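Local coordinates for protein amine Dehydrogenase (Pseudomonas putida, PDB 1JMX) that carries two covalently bound c-type hemes and probably transfers electrons as part of an amine-oxidising quinohemoprotein, at residues A[368-373]-A[391-396]; A[59-64]-A[231-236]; A[284-289]-A[355-360]. All coordinates share one frame; numbering follows the deposited sequence.

Contact 1. Residues A[368-373]-A[391-396]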
loop_
_atom_site.group_PDB
_atom_site.type_symbol
_atom_site.label_atom_id
_atom_site.label_comp_id
_atom_site.label_asym_id
_atom_site.label_seq_id
_atom_site.Cartn_x
_atom_site.Cartn_y
_atom_site.Cartn_z
ATOM N N VAL A 368 0.693 -28.696 -16.138
ATOM C CA VAL A 368 -0.352 -28.023 -15.370
ATOM C C VAL A 368 0.130 -26.693 -14.810
ATOM O O VAL A 368 1.224 -26.611 -14.250
ATOM C CB VAL A 368 -0.840 -28.888 -14.197
ATOM C CG1 VAL A 368 -1.958 -28.183 -13.451
ATOM C CG2 VAL A 368 -1.315 -30.225 -14.704
ATOM N N LYS A 369 -0.692 -25.656 -14.967
ATOM C CA LYS A 369 -0.372 -24.320 -14.470
ATOM C C LYS A 369 -1.433 -23.830 -13.493
ATOM O O LYS A 369 -2.624 -23.905 -13.773
ATOM C CB LYS A 369 -0.267 -23.319 -15.624
ATOM C CG LYS A 369 0.800 -23.649 -16.640
ATOM C CD LYS A 369 0.828 -22.627 -17.756
ATOM C CE LYS A 369 1.710 -23.088 -18.888
ATOM N NZ LYS A 369 3.073 -23.436 -18.405
ATOM N N VAL A 370 -0.996 -23.347 -12.336
ATOM C CA VAL A 370 -1.917 -22.811 -11.345
ATOM C C VAL A 370 -2.210 -21.358 -11.713
ATOM O O VAL A 370 -1.297 -20.571 -11.962
ATOM C CB VAL A 370 -1.341 -22.887 -9.910
ATOM C CG1 VAL A 370 -2.254 -22.158 -8.931
ATOM C CG2 VAL A 370 -1.186 -24.334 -9.494
ATOM N N VAL A 371 -3.492 -21.028 -11.759
ATOM C CA VAL A 371 -3.957 -19.697 -12.102
ATOM C C VAL A 371 -4.783 -19.124 -10.944
ATOM O O VAL A 371 -5.749 -19.744 -10.506
ATOM C CB VAL A 371 -4.823 -19.755 -13.374
ATOM C CG1 VAL A 371 -5.492 -18.428 -13.630
ATOM C CG2 VAL A 371 -3.967 -20.161 -14.561
ATOM N N PRO A 372 -4.385 -17.950 -10.411
ATOM C CA PRO A 372 -3.223 -17.154 -10.832
ATOM C C PRO A 372 -1.901 -17.748 -10.326
ATOM O O PRO A 372 -1.871 -18.421 -9.292
ATOM C CB PRO A 372 -3.507 -15.795 -10.191
ATOM C CG PRO A 372 -4.180 -16.169 -8.920
ATOM C CD PRO A 372 -5.152 -17.232 -9.376
ATOM N N ALA A 373 -0.819 -17.506 -11.063
ATOM C CA ALA A 373 0.505 -18.021 -10.691
ATOM C C ALA A 373 0.996 -17.384 -9.391
ATOM O O ALA A 373 1.668 -18.034 -8.591
ATOM C CB ALA A 373 1.504 -17.781 -11.819
ATOM N N GLY A 391 -7.750 -16.591 -1.408
ATOM C CA GLY A 391 -6.919 -16.945 -2.539
ATOM C C GLY A 391 -7.874 -17.864 -3.297
ATOM O O GLY A 391 -8.520 -18.716 -2.686
ATOM N N ARG A 392 -8.062 -17.641 -4.591
ATOM C CA ARG A 392 -8.962 -18.493 -5.372
ATOM C C ARG A 392 -8.187 -18.998 -6.562
ATOM O O ARG A 392 -7.675 -18.211 -7.357
ATOM C CB ARG A 392 -10.199 -17.719 -5.798
ATOM C CG ARG A 392 -11.109 -17.393 -4.637
ATOM C CD ARG A 392 -12.303 -16.613 -5.106
ATOM N NE ARG A 392 -13.393 -16.737 -4.154
ATOM C CZ ARG A 392 -14.359 -17.640 -4.251
ATOM N NH1 ARG A 392 -14.378 -18.496 -5.266
ATOM N NH2 ARG A 392 -15.290 -17.704 -3.313
ATOM N N PHE A 393 -8.100 -20.317 -6.689
ATOM C CA PHE A 393 -7.296 -20.884 -7.751
ATOM C C PHE A 393 -7.971 -21.840 -8.695
ATOM O O PHE A 393 -9.016 -22.409 -8.398
ATOM C CB PHE A 393 -6.063 -21.553 -7.147
ATOM C CG PHE A 393 -5.343 -20.696 -6.160
ATOM C CD1 PHE A 393 -5.643 -20.779 -4.803
ATOM C CD2 PHE A 393 -4.388 -19.786 -6.581
ATOM C CE1 PHE A 393 -4.999 -19.960 -3.879
ATOM C CE2 PHE A 393 -3.739 -18.963 -5.666
ATOM C CZ PHE A 393 -4.046 -19.051 -4.313
ATOM N N GLU A 394 -7.311 -22.048 -9.825
ATOM C CA GLU A 394 -7.788 -22.936 -10.860
ATOM C C GLU A 394 -6.555 -23.665 -11.428
ATOM O O GLU A 394 -5.446 -23.130 -11.397
ATOM C CB GLU A 394 -8.473 -22.097 -11.935
ATOM C CG GLU A 394 -9.550 -22.803 -12.692
ATOM C CD GLU A 394 -10.882 -22.831 -11.976
ATOM O OE1 GLU A 394 -11.496 -21.758 -11.804
ATOM O OE2 GLU A 394 -11.341 -23.935 -11.630
ATOM N N ALA A 395 -6.728 -24.911 -11.860
ATOM C CA ALA A 395 -5.618 -25.676 -12.433
ATOM C C ALA A 395 -5.780 -25.737 -13.944
ATOM O O ALA A 395 -6.709 -26.361 -14.451
ATOM C CB ALA A 395 -5.571 -27.074 -11.847
ATOM N N GLU A 396 -4.907 -25.028 -14.650
ATOM C CA GLU A 396 -4.930 -24.965 -16.105
ATOM C C GLU A 396 -4.114 -26.076 -16.767
ATOM O O GLU A 396 -2.896 -26.117 -16.656
ATOM C CB GLU A 396 -4.430 -23.600 -16.551
ATOM C CG GLU A 396 -4.328 -23.411 -18.036
ATOM C CD GLU A 396 -3.567 -22.157 -18.366
ATOM O OE1 GLU A 396 -2.373 -22.087 -18.015
ATOM O OE2 GLU A 396 -4.160 -21.226 -18.941
#

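Contact 2. Residues A[59-64]-A[231-236]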
loop_
_atom_site.group_PDB
_atom_site.type_symbol
_atom_site.label_atom_id
_atom_site.label_comp_id
_atom_site.label_asym_id
_atom_site.label_seq_id
_atom_site.Cartn_x
_atom_site.Cartn_y
_atom_site.Cartn_z
ATOM N N THR A 59 -24.801 12.767 -7.995
ATOM C CA THR A 59 -25.217 13.652 -9.073
ATOM C C THR A 59 -24.007 14.276 -9.751
ATOM O O THR A 59 -23.918 14.278 -10.975
ATOM C CB THR A 59 -26.158 14.768 -8.562
ATOM O OG1 THR A 59 -27.324 14.174 -7.979
ATOM C CG2 THR A 59 -26.585 15.694 -9.712
ATOM N N LEU A 60 -23.063 14.773 -8.954
ATOM C CA LEU A 60 -21.860 15.396 -9.501
ATOM C C LEU A 60 -20.974 14.422 -10.261
ATOM O O LEU A 60 -20.421 14.772 -11.298
ATOM C CB LEU A 60 -21.065 16.112 -8.410
ATOM C CG LEU A 60 -21.625 17.492 -8.061
ATOM C CD1 LEU A 60 -20.812 18.109 -6.942
ATOM C CD2 LEU A 60 -21.603 18.391 -9.293
ATOM N N VAL A 61 -20.850 13.199 -9.753
ATOM C CA VAL A 61 -20.038 12.170 -10.408
ATOM C C VAL A 61 -20.611 11.881 -11.794
ATOM O O VAL A 61 -19.879 11.859 -12.775
ATOM C CB VAL A 61 -19.989 10.860 -9.572
ATOM C CG1 VAL A 61 -19.342 9.733 -10.377
ATOM C CG2 VAL A 61 -19.217 11.093 -8.273
ATOM N N LYS A 62 -21.930 11.709 -11.868
ATOM C CA LYS A 62 -22.612 11.438 -13.133
ATOM C C LYS A 62 -22.345 12.582 -14.103
ATOM O O LYS A 62 -21.932 12.362 -15.245
ATOM C CB LYS A 62 -24.120 11.281 -12.900
ATOM C CG LYS A 62 -24.954 11.058 -14.169
ATOM C CD LYS A 62 -24.806 9.642 -14.700
ATOM C CE LYS A 62 -25.710 9.376 -15.896
ATOM N NZ LYS A 62 -25.149 9.841 -17.192
ATOM N N TYR A 63 -22.525 13.804 -13.613
ATOM C CA TYR A 63 -22.319 15.004 -14.413
ATOM C C TYR A 63 -20.889 15.120 -14.933
ATOM O O TYR A 63 -20.663 15.341 -16.120
ATOM C CB TYR A 63 -22.682 16.259 -13.598
ATOM C CG TYR A 63 -22.458 17.550 -14.352
ATOM C CD1 TYR A 63 -21.345 18.358 -14.090
ATOM C CD2 TYR A 63 -23.330 17.943 -15.371
ATOM C CE1 TYR A 63 -21.105 19.519 -14.830
ATOM C CE2 TYR A 63 -23.099 19.105 -16.119
ATOM C CZ TYR A 63 -21.984 19.884 -15.846
ATOM O OH TYR A 63 -21.745 21.010 -16.605
ATOM N N LEU A 64 -19.923 14.950 -14.044
ATOM C CA LEU A 64 -18.521 15.066 -14.428
ATOM C C LEU A 64 -18.007 13.893 -15.262
ATOM O O LEU A 64 -17.201 14.081 -16.161
ATOM C CB LEU A 64 -17.670 15.277 -13.181
ATOM C CG LEU A 64 -18.038 16.568 -12.449
ATOM C CD1 LEU A 64 -17.467 16.566 -11.050
ATOM C CD2 LEU A 64 -17.555 17.765 -13.255
ATOM N N ILE A 231 -26.454 2.083 -13.906
ATOM C CA ILE A 231 -26.361 3.424 -14.456
ATOM C C ILE A 231 -25.335 3.309 -15.563
ATOM O O ILE A 231 -24.474 2.435 -15.532
ATOM C CB ILE A 231 -25.866 4.467 -13.411
ATOM C CG1 ILE A 231 -26.841 4.540 -12.234
ATOM C CG2 ILE A 231 -25.777 5.866 -14.049
ATOM C CD1 ILE A 231 -26.482 5.592 -11.189
ATOM N N LEU A 232 -25.433 4.199 -16.537
ATOM C CA LEU A 232 -24.524 4.195 -17.664
ATOM C C LEU A 232 -23.836 5.560 -17.751
ATOM O O LEU A 232 -24.496 6.596 -17.882
ATOM C CB LEU A 232 -25.314 3.870 -18.939
ATOM C CG LEU A 232 -24.696 3.469 -20.283
ATOM C CD1 LEU A 232 -24.691 4.637 -21.238
ATOM C CD2 LEU A 232 -23.322 2.860 -20.113
ATOM N N TYR A 233 -22.511 5.540 -17.609
ATOM C CA TYR A 233 -21.677 6.736 -17.671
ATOM C C TYR A 233 -20.971 6.849 -19.006
ATOM O O TYR A 233 -20.509 5.855 -19.558
ATOM C CB TYR A 233 -20.600 6.699 -16.589
ATOM C CG TYR A 233 -21.111 6.647 -15.178
ATOM C CD1 TYR A 233 -21.064 5.465 -14.447
ATOM C CD2 TYR A 233 -21.597 7.794 -14.552
ATOM C CE1 TYR A 233 -21.480 5.423 -13.128
ATOM C CE2 TYR A 233 -22.014 7.765 -13.234
ATOM C CZ TYR A 233 -21.950 6.578 -12.527
ATOM O OH TYR A 233 -22.342 6.545 -11.217
ATOM N N ASN A 234 -20.896 8.069 -19.519
ATOM C CA ASN A 234 -20.207 8.360 -20.772
ATOM C C ASN A 234 -20.584 7.465 -21.953
ATOM O O ASN A 234 -19.750 7.174 -22.804
ATOM C CB ASN A 234 -18.692 8.333 -20.536
ATOM C CG ASN A 234 -17.907 9.009 -21.643
ATOM O OD1 ASN A 234 -18.433 9.833 -22.380
ATOM N ND2 ASN A 234 -16.634 8.661 -21.761
ATOM N N GLY A 235 -21.830 7.000 -21.977
ATOM C CA GLY A 235 -22.305 6.181 -23.079
ATOM C C GLY A 235 -21.823 4.749 -23.186
ATOM O O GLY A 235 -22.297 4.025 -24.059
ATOM N N TYR A 236 -20.901 4.327 -22.320
ATOM C CA TYR A 236 -20.397 2.954 -22.367
ATOM C C TYR A 236 -20.022 2.369 -21.010
ATOM O O TYR A 236 -20.063 1.155 -20.841
ATOM C CB TYR A 236 -19.216 2.825 -23.341
ATOM C CG TYR A 236 -17.885 3.342 -22.825
ATOM C CD1 TYR A 236 -16.871 2.459 -22.450
ATOM C CD2 TYR A 236 -17.637 4.710 -22.726
ATOM C CE1 TYR A 236 -15.644 2.924 -21.992
ATOM C CE2 TYR A 236 -16.416 5.188 -22.269
ATOM C CZ TYR A 236 -15.424 4.293 -21.908
ATOM O OH TYR A 236 -14.206 4.765 -21.493
#

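Contact 3. Residues A[284-289]-A[355-360]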
loop_
_atom_site.group_PDB
_atom_site.type_symbol
_atom_site.label_atom_id
_atom_site.label_comp_id
_atom_site.label_asym_id
_atom_site.label_seq_id
_atom_site.Cartn_x
_atom_site.Cartn_y
_atom_site.Cartn_z
ATOM N N ALA A 284 -26.578 -12.407 -34.271
ATOM C CA ALA A 284 -26.208 -13.806 -34.026
ATOM C C ALA A 284 -24.749 -13.929 -33.608
ATOM O O ALA A 284 -23.835 -13.611 -34.379
ATOM C CB ALA A 284 -26.468 -14.662 -35.268
ATOM N N ARG A 285 -24.545 -14.379 -32.374
ATOM C CA ARG A 285 -23.211 -14.563 -31.823
ATOM C C ARG A 285 -23.150 -15.913 -31.122
ATOM O O ARG A 285 -24.169 -16.469 -30.718
ATOM C CB ARG A 285 -22.889 -13.454 -30.803
ATOM C CG ARG A 285 -22.706 -12.047 -31.398
ATOM C CD ARG A 285 -21.217 -11.644 -31.572
ATOM N NE ARG A 285 -20.537 -11.398 -30.292
ATOM C CZ ARG A 285 -19.913 -12.339 -29.581
ATOM N NH1 ARG A 285 -19.865 -13.599 -30.014
ATOM N NH2 ARG A 285 -19.360 -12.027 -28.414
ATOM N N LEU A 286 -21.943 -16.444 -31.007
ATOM C CA LEU A 286 -21.716 -17.708 -30.329
ATOM C C LEU A 286 -20.703 -17.359 -29.243
ATOM O O LEU A 286 -19.509 -17.212 -29.519
ATOM C CB LEU A 286 -21.165 -18.739 -31.320
ATOM C CG LEU A 286 -21.045 -20.198 -30.885
ATOM C CD1 LEU A 286 -22.308 -20.666 -30.181
ATOM C CD2 LEU A 286 -20.764 -21.046 -32.114
ATOM N N LEU A 287 -21.212 -17.144 -28.031
ATOM C CA LEU A 287 -20.413 -16.763 -26.869
ATOM C C LEU A 287 -19.377 -17.748 -26.340
ATOM O O LEU A 287 -18.196 -17.412 -26.251
ATOM C CB LEU A 287 -21.320 -16.362 -25.706
ATOM C CG LEU A 287 -21.933 -14.966 -25.682
ATOM C CD1 LEU A 287 -22.584 -14.759 -24.318
ATOM C CD2 LEU A 287 -20.849 -13.916 -25.914
ATOM N N ALA A 288 -19.822 -18.936 -25.941
ATOM C CA ALA A 288 -18.912 -19.925 -25.380
ATOM C C ALA A 288 -19.415 -21.373 -25.415
ATOM O O ALA A 288 -20.581 -21.636 -25.708
ATOM C CB ALA A 288 -18.578 -19.531 -23.942
ATOM N N VAL A 289 -18.493 -22.300 -25.157
ATOM C CA VAL A 289 -18.772 -23.728 -25.089
ATOM C C VAL A 289 -18.478 -24.009 -23.620
ATOM O O VAL A 289 -17.453 -23.566 -23.105
ATOM C CB VAL A 289 -17.774 -24.560 -25.948
ATOM C CG1 VAL A 289 -18.269 -25.985 -26.107
ATOM C CG2 VAL A 289 -17.559 -23.923 -27.296
ATOM N N LYS A 355 -20.070 -19.753 -36.192
ATOM C CA LYS A 355 -18.801 -20.272 -35.679
ATOM C C LYS A 355 -18.307 -19.218 -34.694
ATOM O O LYS A 355 -18.959 -18.182 -34.522
ATOM C CB LYS A 355 -17.780 -20.398 -36.812
ATOM C CG LYS A 355 -18.179 -21.322 -37.952
ATOM C CD LYS A 355 -17.629 -22.730 -37.762
ATOM C CE LYS A 355 -17.910 -23.588 -38.997
ATOM N NZ LYS A 355 -17.347 -24.966 -38.881
ATOM N N GLY A 356 -17.159 -19.467 -34.062
ATOM C CA GLY A 356 -16.627 -18.497 -33.121
ATOM C C GLY A 356 -15.856 -19.055 -31.941
ATOM O O GLY A 356 -14.837 -18.492 -31.545
ATOM N N VAL A 357 -16.341 -20.152 -31.369
ATOM C CA VAL A 357 -15.692 -20.775 -30.218
ATOM C C VAL A 357 -14.970 -22.077 -30.546
ATOM O O VAL A 357 -15.306 -22.760 -31.513
ATOM C CB VAL A 357 -16.702 -21.041 -29.097
ATOM C CG1 VAL A 357 -16.981 -19.757 -28.341
ATOM C CG2 VAL A 357 -17.996 -21.607 -29.678
ATOM N N ASN A 358 -13.981 -22.427 -29.733
ATOM C CA ASN A 358 -13.242 -23.655 -29.966
ATOM C C ASN A 358 -13.431 -24.680 -28.857
ATOM O O ASN A 358 -13.761 -24.331 -27.722
ATOM C CB ASN A 358 -11.761 -23.358 -30.188
ATOM C CG ASN A 358 -11.515 -22.529 -31.441
ATOM O OD1 ASN A 358 -12.242 -22.640 -32.432
ATOM N ND2 ASN A 358 -10.488 -21.686 -31.399
ATOM N N LEU A 359 -13.281 -25.953 -29.221
ATOM C CA LEU A 359 -13.419 -27.077 -28.290
ATOM C C LEU A 359 -12.123 -27.879 -28.332
ATOM O O LEU A 359 -11.718 -28.363 -29.389
ATOM C CB LEU A 359 -14.590 -27.974 -28.711
ATOM C CG LEU A 359 -15.050 -29.102 -27.785
ATOM C CD1 LEU A 359 -15.427 -28.550 -26.434
ATOM C CD2 LEU A 359 -16.252 -29.802 -28.400
ATOM N N ALA A 360 -11.456 -27.992 -27.190
ATOM C CA ALA A 360 -10.206 -28.737 -27.126
ATOM C C ALA A 360 -10.475 -30.209 -26.905
ATOM O O ALA A 360 -11.127 -30.588 -25.937
ATOM C CB ALA A 360 -9.326 -28.203 -26.009
HETATM O O HOH W 1 -20.074 -15.920 -33.340
#

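Contact 1. Residues A[368-373]-A[391-396]
An antiparallel strand pair in the E-set (immunoglobulin-like) domain IV joins 368-373 to 391-396. Arg392 enters first, through its backbone. Arg392 O lies 3.4 Å from Pro372 CD, in the residue after a cis peptide bond, while its NH1 hydrogen-bonds to Leu191 O. Phe393 follows, with CG anti to the carbonyl carbon (chi1 -48°). Phe393 CD2 is 4.0 Å from Val370 CG1, and the ring edge, in plane, meets Pro372 O. Trp416 and Val466 also touch this ring.

Glu394 and Val371 are a hydrogen-bonded pair. The bond from Val371 N to Glu394 O is 2.9 Å and nearly straight, at 172°. The return bond from Glu394 N to Val371 O is also 2.9 Å but more bent, at 140°. The Glu394 side chain bends at chi2, and OE1 accepts from Ala192 N.

Ala395 faces Val370 as a non-hydrogen-bonded pair. Ala395 CB sits 4.1 Å from Val368 CG1, on the buried side with Leu470. Glu396 closes the run as a hydrogen-bonded pair with Lys369. Glu396 N gives a 2.7 Å hydrogen bond to Lys369 O, and Lys369 N returns one to Glu396 O. The two side chains run side by side on the Val371 face. Their charges have other main partners: Glu396 OE2 pairs with Arg408 and Lys369 NZ with Glu367. Glu396 OE1, hydrogen-bonded to Trp398 NE1, rests 3.3 Å from Lys369 CD.

Contact 2. Residues A[59-64]-A[231-236]
Lys62 carries most of this contact between helix 54-67 of the heme domain and strand 223-233 of the domain II barrel. Its CG is anti to the backbone N (chi1 177°). The chain then bends at chi2 (75°) and again at chi4 (83°). The first bend lays Lys62 CD obliquely against the Tyr233 ring, 3.7 Å from Tyr233 CE2. The second carries the amine toward the strand backbone.

Lys62 NZ gives a weak hydrogen bond to Leu232 O at 3.4 Å. Its stronger partners are Asp66 and Asp208, which both form salt bridges with it. Two carboxylates around one amine would probably stabilise its positive charge.

Tyr233 has CG anti to its carbonyl carbon, and the ring reaches back to the helix. Lys62 CA sits in plane at the ring edge, 3.7 Å from Tyr233 CE2. Val61, with CG1 anti to its backbone N, adds a looser touch, Val61 CG1 to Tyr233 CE2 at 4.4 Å. Ile231 CG2 lies over one face of the Tyr233 ring, offset toward the rim. Ile231 CG2 is also 4.0 Å from Lys62 CD, so it meets both the lysine chain and the ring.

Helix 34-48 is touched too, by Val61 on Ile41 and Tyr233 on Pro34. Leu60 contacts a heme and Leu7 of helix 4-12. On the barrel side, strand 209-218 receives Ile231 on Thr209 and Leu232 on Phe210.

Contact 3. Residues A[284-289]-A[355-360]
Val357 is the centre of this contact, and both of its methyls are used. Its CG1 is anti to the carbonyl carbon (chi1 -79°) and points at the backbone of 284-289. There Val357 CG1 lies 3.4 Å from Leu287 O and 3.5 Å from Ala288 CA. The other methyl, CG2, takes the crowded position between the backbone N and the carbonyl carbon. Val357 CG2 presses on Val289 CG2 at 3.4 Å, closer than usual van der Waals contact. On another side the same Val357 CG2 is 3.6 Å from Leu286 CG, and these two side chains cross at about a right angle. Further along, Val289 CG1 meets Leu359 CD1 at 3.8 Å, again nearly at right angles.

A water joins the backbones at the other end. This water accepts from Leu286 N at 3.0 Å and donates to Lys355 O at 2.8 Å. It thus bridges two strands whose backbones make no direct hydrogen bond within these ranges.

Backbone irregularities lie behind this packing. Leu287 and Ala288 both face Val305 of strand 299-307, a classic beta bulge. Opposite Leu286, Gly356 has a positive phi (147°); at its backbone angles a CB would jam against the preceding carbonyl O. Val357 and Leu359 are held by backbone hydrogen bonds to Val349 and Arg347 of strand 345-351. Ile302 touches both Val289 and Leu359 and extends the apolar patch.

The two strands run parallel, 10° apart in direction, and a backbone hydrogen bond joins Ala360 to Ala292 farther on. They are the first and last long strands of domain III in a mixed sheet. The first strand, interrupted by a bulge, runs parallel to the last, which recalls the A'-G pairing of many immunoglobulin-like domains and is consistent with the E-set clan.

The three contacts follow one another along the chain without touching. Contact 2 joins the heme domain to the domain II barrel. Contacts 3 and 1 lie inside domains III and IV, and their strands 354-362 and 367-378 are consecutive. Contacts 1 and 3 are nearest to each other, about 11 Å between nearest atoms. Contacts 1 and 2 lie on opposite sides of the chain's centre, with centres 36 Å apart. Contact 2 reaches a heme pocket: Leu60 touches a heme c, and the Val61 side chain lies about 8 Å from a bound heme c. Contacts 1 and 3 are away from the heme sites, though the Val368 side chain is about 6 Å from a bound nickel ion.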